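Local coordinates for protein aspartate aminotransferase (Leishmania major, PDB 4H51) that probably transfers the amino group of aspartate to 2-oxoglutarate with pyridoxal 5'-phosphate as cofactor, working as a homodimer, at residues Thr137-Leu142 with Ala186-Ser191; Gln90-Glu95 with Arg311-Ile316. One frame throughout, in Å; residues are numbered along the deposited sequence.

Interaction 1 (Thr137-Leu142 with Ala186-Ser191); sequences TTPIYL and AAPDGS
Two neighbouring parallel strands, 140-144 and 192-196, of the central mixed sheet of the fold type I aminotransferase meet here at their entry ends, where Thr137-Leu142 runs past the turn that carries the chain out of helix 177-186. Thr138 comes first. Thr138 CG2, anti to the backbone N, lies 3.5 Å from Gly190 O, while the OG1 turns back to the carbonyl of Asp134. Pro139 fills the middle: its ring reaches tip to tip toward that of Pro188, CG to CG 3.7 Å, and the same Pro139 CG sits 3.3 Å from Ser191 OG. The backbone of Pro139 also hydrogen-bonds with Val192. Ile140 points its CB away from the turn and packs on Val154 of helix 148-156, among others. Tyr141, two residues on from Pro139, points back across; with CG anti to its carbonyl carbon (chi1 -78°), the phenol reaches Ala187, the first residue past the helix. Tyr141 CE1 is 3.6 Å from Ala187 CB, Ser191 CB comes to the ring edge, and Phe193 stacks on the ring. After Gly190, whose phi is positive (72°), Ser191 presents its CB to the strand, while its OG reaches back to Pro188. Ser191 OG, beside its own backbone N, donates a 2.8 Å hydrogen bond to Pro188 O, in the carbonyl plane and on a lone pair.

Interaction 2 (Gln90-Glu95 with Arg311-Ile316); sequences QPFIDE and RLAHLI
Helices 90-101 and 307-318 cross at 54° between their N-to-C directions, measured on the short segments Gln90-Glu95 and Arg311-Ile316, whose axes approach to 8.6 Å. The backbones come nearest at Phe92 and His314, CA to CA 4.6 Å, so the crossing point falls on these two residues. His314 does most of the work. Its CG is anti to the backbone N (chi1 176°), which swings the imidazole across the first turn of helix 90-101. Pro91 CB lies over one face of the His314 ring, 3.6 Å from its centroid and displaced toward the NE2 side, a CH-pi contact. His314 CD2 meanwhile sits 3.3 Å from Pro91 O. Glu95, one turn on from Pro91, crosses the imidazole obliquely: Glu95 CG is 3.7 Å from His314 CD2, and the chain bends at chi2 (-66°). Carboxylate and imidazole do not touch; a water in the plane of the imidazole joins them, donating to Glu95 OE2 and hydrogen-bonded to His314 NE2 at 2.7 Å. The carboxylate, 4.7 Å from Glu95 OE2 to His314 NE2, might favour a protonated imidazole; the charge of the histidine is not seen. Phe92 CG is also anti to its backbone N, which lays the phenyl alongside Ala313. There Phe92 CE1 meets Ala313 CB at 3.7 Å, and the backbone N of His314 lies near the ring plane at its edge. Phe263 and Gln114 also meet the phenyl, while Leu312, turned from this crossing, packs on Tyr81 of the second subunit. Apolar at Phe92 and Ala313, water-bridged at Glu95 and His314, this is a helix-helix crossing packed round a histidine, in the class I aminotransferase fold, set between strand 110-116 and the dimer partner.

From the N terminus the chain first passes Gln90-Glu95, the opening turns of helix 90-101, then runs through strand 110-116 and helix 117-129 to Thr137-Leu142. Interaction 1 closes the shorter loop, returning at Ala186-Ser191 after helix 148-156, strand 162-169 and helix 177-186. The chain then enters strand 192-196 and adds strands 225-230, 258-262 and 274-280 before Arg311-Ile316 closes the longer loop of interaction 2. The short loop thus falls wholly within the long one, without crossing. Interactions 1 and 2 do not touch, the nearest atoms of interaction 1 and interaction 2 being about 22 Å apart. Interaction 1 joins two inner strands of the sheet at their starting ends, interaction 2 a helix pair beside its edge strand 110-116.

Interaction 1 (Thr137-Leu142 with Ala186-Ser191)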
loop_
_atom_site.group_PDB
_atom_site.type_symbol
_atom_site.label_atom_id
_atom_site.label_comp_id
_atom_site.label_asym_id
_atom_site.label_seq_id
_atom_site.Cartn_x
_atom_site.Cartn_y
_atom_site.Cartn_z
ATOM N N THR B 137 -15.414 11.414 -18.888
ATOM C CA THR B 137 -15.715 12.679 -19.575
ATOM C C THR B 137 -15.081 13.921 -18.944
ATOM O O THR B 137 -14.517 14.778 -19.639
ATOM C CB THR B 137 -17.242 12.905 -19.516
ATOM O OG1 THR B 137 -17.884 11.845 -20.220
ATOM C CG2 THR B 137 -17.590 14.138 -20.143
ATOM N N THR B 138 -15.229 14.041 -17.624
ATOM C CA THR B 138 -14.756 15.222 -16.885
ATOM C C THR B 138 -13.229 15.315 -17.012
ATOM O O THR B 138 -12.531 14.359 -16.703
ATOM C CB THR B 138 -15.147 15.096 -15.379
ATOM O OG1 THR B 138 -16.552 14.981 -15.246
ATOM C CG2 THR B 138 -14.690 16.277 -14.545
ATOM N N PRO B 139 -12.707 16.470 -17.471
ATOM C CA PRO B 139 -11.246 16.646 -17.485
ATOM C C PRO B 139 -10.661 16.661 -16.089
ATOM O O PRO B 139 -11.286 17.190 -15.139
ATOM C CB PRO B 139 -11.037 18.001 -18.195
ATOM C CG PRO B 139 -12.365 18.626 -18.310
ATOM C CD PRO B 139 -13.433 17.706 -17.822
ATOM N N ILE B 140 -9.456 16.103 -15.970
ATOM C CA ILE B 140 -8.672 16.217 -14.784
ATOM C C ILE B 140 -7.382 16.841 -15.256
ATOM O O ILE B 140 -6.766 16.344 -16.223
ATOM C CB ILE B 140 -8.517 14.867 -14.020
ATOM C CG1 ILE B 140 -7.618 14.979 -12.801
ATOM C CG2 ILE B 140 -7.964 13.759 -14.940
ATOM C CD1 ILE B 140 -7.904 13.869 -11.782
ATOM N N TYR B 141 -6.991 17.932 -14.583
ATOM C CA TYR B 141 -5.898 18.758 -15.016
ATOM C C TYR B 141 -4.616 18.612 -14.217
ATOM O O TYR B 141 -4.614 18.685 -13.009
ATOM C CB TYR B 141 -6.331 20.217 -14.997
ATOM C CG TYR B 141 -7.177 20.631 -16.157
ATOM C CD1 TYR B 141 -8.573 20.483 -16.151
ATOM C CD2 TYR B 141 -6.599 21.234 -17.242
ATOM C CE1 TYR B 141 -9.318 20.856 -17.249
ATOM C CE2 TYR B 141 -7.330 21.650 -18.324
ATOM C CZ TYR B 141 -8.682 21.455 -18.335
ATOM O OH TYR B 141 -9.355 21.912 -19.443
ATOM N N LEU B 142 -3.516 18.478 -14.945
ATOM C CA LEU B 142 -2.177 18.446 -14.394
ATOM C C LEU B 142 -1.398 19.685 -14.843
ATOM O O LEU B 142 -1.646 20.215 -15.899
ATOM C CB LEU B 142 -1.481 17.193 -14.926
ATOM C CG LEU B 142 -2.107 15.819 -14.624
ATOM C CD1 LEU B 142 -1.264 14.688 -15.234
ATOM C CD2 LEU B 142 -2.221 15.631 -13.114
ATOM N N ALA B 186 -10.990 28.276 -19.175
ATOM C CA ALA B 186 -11.401 27.609 -20.417
ATOM C C ALA B 186 -11.943 26.195 -20.152
ATOM O O ALA B 186 -12.750 25.664 -20.903
ATOM C CB ALA B 186 -10.245 27.565 -21.418
ATOM N N ALA B 187 -11.530 25.601 -19.054
ATOM C CA ALA B 187 -12.054 24.318 -18.641
ATOM C C ALA B 187 -13.532 24.420 -18.366
ATOM O O ALA B 187 -14.024 25.431 -17.876
ATOM C CB ALA B 187 -11.328 23.847 -17.407
ATOM N N PRO B 188 -14.264 23.358 -18.669
ATOM C CA PRO B 188 -15.673 23.358 -18.314
ATOM C C PRO B 188 -15.825 23.433 -16.814
ATOM O O PRO B 188 -14.955 22.951 -16.082
ATOM C CB PRO B 188 -16.186 21.996 -18.814
ATOM C CG PRO B 188 -14.973 21.183 -19.021
ATOM C CD PRO B 188 -13.836 22.107 -19.300
ATOM N N ASP B 189 -16.902 24.059 -16.358
ATOM C CA ASP B 189 -17.178 24.124 -14.934
ATOM C C ASP B 189 -17.213 22.729 -14.370
ATOM O O ASP B 189 -17.645 21.792 -15.038
ATOM C CB ASP B 189 -18.539 24.732 -14.668
ATOM C CG ASP B 189 -18.581 26.231 -14.850
ATOM O OD1 ASP B 189 -17.740 26.836 -15.517
ATOM O OD2 ASP B 189 -19.527 26.821 -14.329
ATOM N N GLY B 190 -16.767 22.586 -13.127
ATOM C CA GLY B 190 -16.752 21.303 -12.472
ATOM C C GLY B 190 -15.697 20.337 -13.003
ATOM O O GLY B 190 -15.967 19.157 -13.087
ATOM N N SER B 191 -14.533 20.836 -13.386
ATOM C CA SER B 191 -13.392 19.996 -13.697
ATOM C C SER B 191 -12.544 19.747 -12.429
ATOM O O SER B 191 -12.766 20.370 -11.377
ATOM C CB SER B 191 -12.522 20.625 -14.755
ATOM O OG SER B 191 -13.230 20.809 -15.968
#

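Interaction 2 (Gln90-Glu95 with Arg311-Ile316)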
loop_
_atom_site.group_PDB
_atom_site.type_symbol
_atom_site.label_atom_id
_atom_site.label_comp_id
_atom_site.label_asym_id
_atom_site.label_seq_id
_atom_site.Cartn_x
_atom_site.Cartn_y
_atom_site.Cartn_z
ATOM N N GLN B 90 -5.664 6.199 13.824
ATOM C CA GLN B 90 -6.365 7.486 13.983
ATOM C C GLN B 90 -5.512 8.607 14.607
ATOM O O GLN B 90 -5.616 9.738 14.155
ATOM C CB GLN B 90 -7.686 7.340 14.755
ATOM C CG GLN B 90 -8.706 8.450 14.465
ATOM C CD GLN B 90 -9.019 8.634 12.997
ATOM O OE1 GLN B 90 -9.289 7.668 12.291
ATOM N NE2 GLN B 90 -8.983 9.864 12.528
ATOM N N PRO B 91 -4.671 8.292 15.622
ATOM C CA PRO B 91 -3.857 9.361 16.184
ATOM C C PRO B 91 -2.894 9.974 15.143
ATOM O O PRO B 91 -2.714 11.228 15.077
ATOM C CB PRO B 91 -3.136 8.680 17.358
ATOM C CG PRO B 91 -4.090 7.623 17.805
ATOM C CD PRO B 91 -4.676 7.100 16.503
ATOM N N PHE B 92 -2.310 9.126 14.307
ATOM C CA PHE B 92 -1.481 9.617 13.214
ATOM C C PHE B 92 -2.320 10.514 12.313
ATOM O O PHE B 92 -1.942 11.652 11.994
ATOM C CB PHE B 92 -0.916 8.464 12.372
ATOM C CG PHE B 92 -0.392 8.903 11.036
ATOM C CD1 PHE B 92 0.725 9.715 10.974
ATOM C CD2 PHE B 92 -1.007 8.539 9.877
ATOM C CE1 PHE B 92 1.192 10.163 9.765
ATOM C CE2 PHE B 92 -0.538 8.973 8.646
ATOM C CZ PHE B 92 0.572 9.779 8.597
ATOM N N ILE B 93 -3.465 10.012 11.896
ATOM C CA ILE B 93 -4.286 10.759 10.935
ATOM C C ILE B 93 -4.635 12.160 11.470
ATOM O O ILE B 93 -4.486 13.155 10.750
ATOM C CB ILE B 93 -5.587 10.012 10.593
ATOM C CG1 ILE B 93 -5.308 8.671 9.859
ATOM C CG2 ILE B 93 -6.543 10.919 9.773
ATOM C CD1 ILE B 93 -6.482 7.719 9.968
ATOM N N ASP B 94 -5.108 12.206 12.705
ATOM C CA ASP B 94 -5.517 13.472 13.359
ATOM C C ASP B 94 -4.377 14.461 13.460
ATOM O O ASP B 94 -4.539 15.648 13.099
ATOM C CB ASP B 94 -6.123 13.221 14.734
ATOM C CG ASP B 94 -7.446 12.458 14.653
ATOM O OD1 ASP B 94 -7.985 12.280 13.559
ATOM O OD2 ASP B 94 -7.929 11.999 15.695
ATOM N N GLU B 95 -3.219 13.994 13.916
ATOM C CA GLU B 95 -2.051 14.874 14.020
ATOM C C GLU B 95 -1.546 15.315 12.657
ATOM O O GLU B 95 -1.099 16.490 12.494
ATOM C CB GLU B 95 -0.902 14.227 14.804
ATOM C CG GLU B 95 -1.132 13.967 16.283
ATOM C CD GLU B 95 -1.288 15.209 17.146
ATOM O OE1 GLU B 95 -0.984 16.335 16.702
ATOM O OE2 GLU B 95 -1.688 15.009 18.305
ATOM N N ARG B 311 3.181 5.238 13.110
ATOM C CA ARG B 311 3.520 5.280 14.542
ATOM C C ARG B 311 4.716 6.178 14.798
ATOM O O ARG B 311 4.700 6.986 15.740
ATOM C CB ARG B 311 3.760 3.878 15.060
ATOM C CG ARG B 311 2.496 3.026 15.200
ATOM C CD ARG B 311 2.808 1.784 16.057
ATOM N NE ARG B 311 1.825 0.723 15.853
ATOM C CZ ARG B 311 0.608 0.716 16.376
ATOM N NH1 ARG B 311 0.223 1.660 17.248
ATOM N NH2 ARG B 311 -0.208 -0.281 16.059
ATOM N N LEU B 312 5.769 6.052 13.984
ATOM C CA LEU B 312 6.884 6.968 14.107
ATOM C C LEU B 312 6.434 8.443 13.988
ATOM O O LEU B 312 6.766 9.300 14.821
ATOM C CB LEU B 312 7.974 6.687 13.060
ATOM C CG LEU B 312 8.833 5.410 13.196
ATOM C CD1 LEU B 312 9.658 5.159 11.926
ATOM C CD2 LEU B 312 9.732 5.474 14.451
ATOM N N ALA B 313 5.685 8.731 12.935
ATOM C CA ALA B 313 5.237 10.102 12.663
ATOM C C ALA B 313 4.311 10.596 13.737
ATOM O O ALA B 313 4.370 11.748 14.186
ATOM C CB ALA B 313 4.546 10.166 11.324
ATOM N N HIS B 314 3.419 9.734 14.193
ATOM C CA HIS B 314 2.558 10.152 15.296
ATOM C C HIS B 314 3.326 10.584 16.534
ATOM O O HIS B 314 3.013 11.633 17.161
ATOM C CB HIS B 314 1.575 9.060 15.697
ATOM C CG HIS B 314 0.771 9.460 16.892
ATOM N ND1 HIS B 314 0.972 8.931 18.116
ATOM C CD2 HIS B 314 -0.154 10.491 17.057
ATOM C CE1 HIS B 314 0.162 9.531 19.002
ATOM N NE2 HIS B 314 -0.540 10.484 18.355
ATOM N N LEU B 315 4.321 9.778 16.916
ATOM C CA LEU B 315 5.155 10.090 18.078
ATOM C C LEU B 315 5.843 11.435 17.922
ATOM O O LEU B 315 5.860 12.244 18.888
ATOM C CB LEU B 315 6.198 8.992 18.377
ATOM C CG LEU B 315 5.815 7.757 19.193
ATOM C CD1 LEU B 315 7.091 6.920 19.388
ATOM C CD2 LEU B 315 5.246 8.088 20.588
ATOM N N ILE B 316 6.382 11.688 16.730
ATOM C CA ILE B 316 7.116 12.917 16.439
ATOM C C ILE B 316 6.169 14.145 16.412
ATOM O O ILE B 316 6.512 15.207 16.886
ATOM C CB ILE B 316 7.893 12.793 15.103
ATOM C CG1 ILE B 316 9.036 11.734 15.261
ATOM C CG2 ILE B 316 8.358 14.189 14.606
ATOM C CD1 ILE B 316 9.627 11.213 13.963
HETATM O O HOH W 1 -2.095 12.471 19.344
#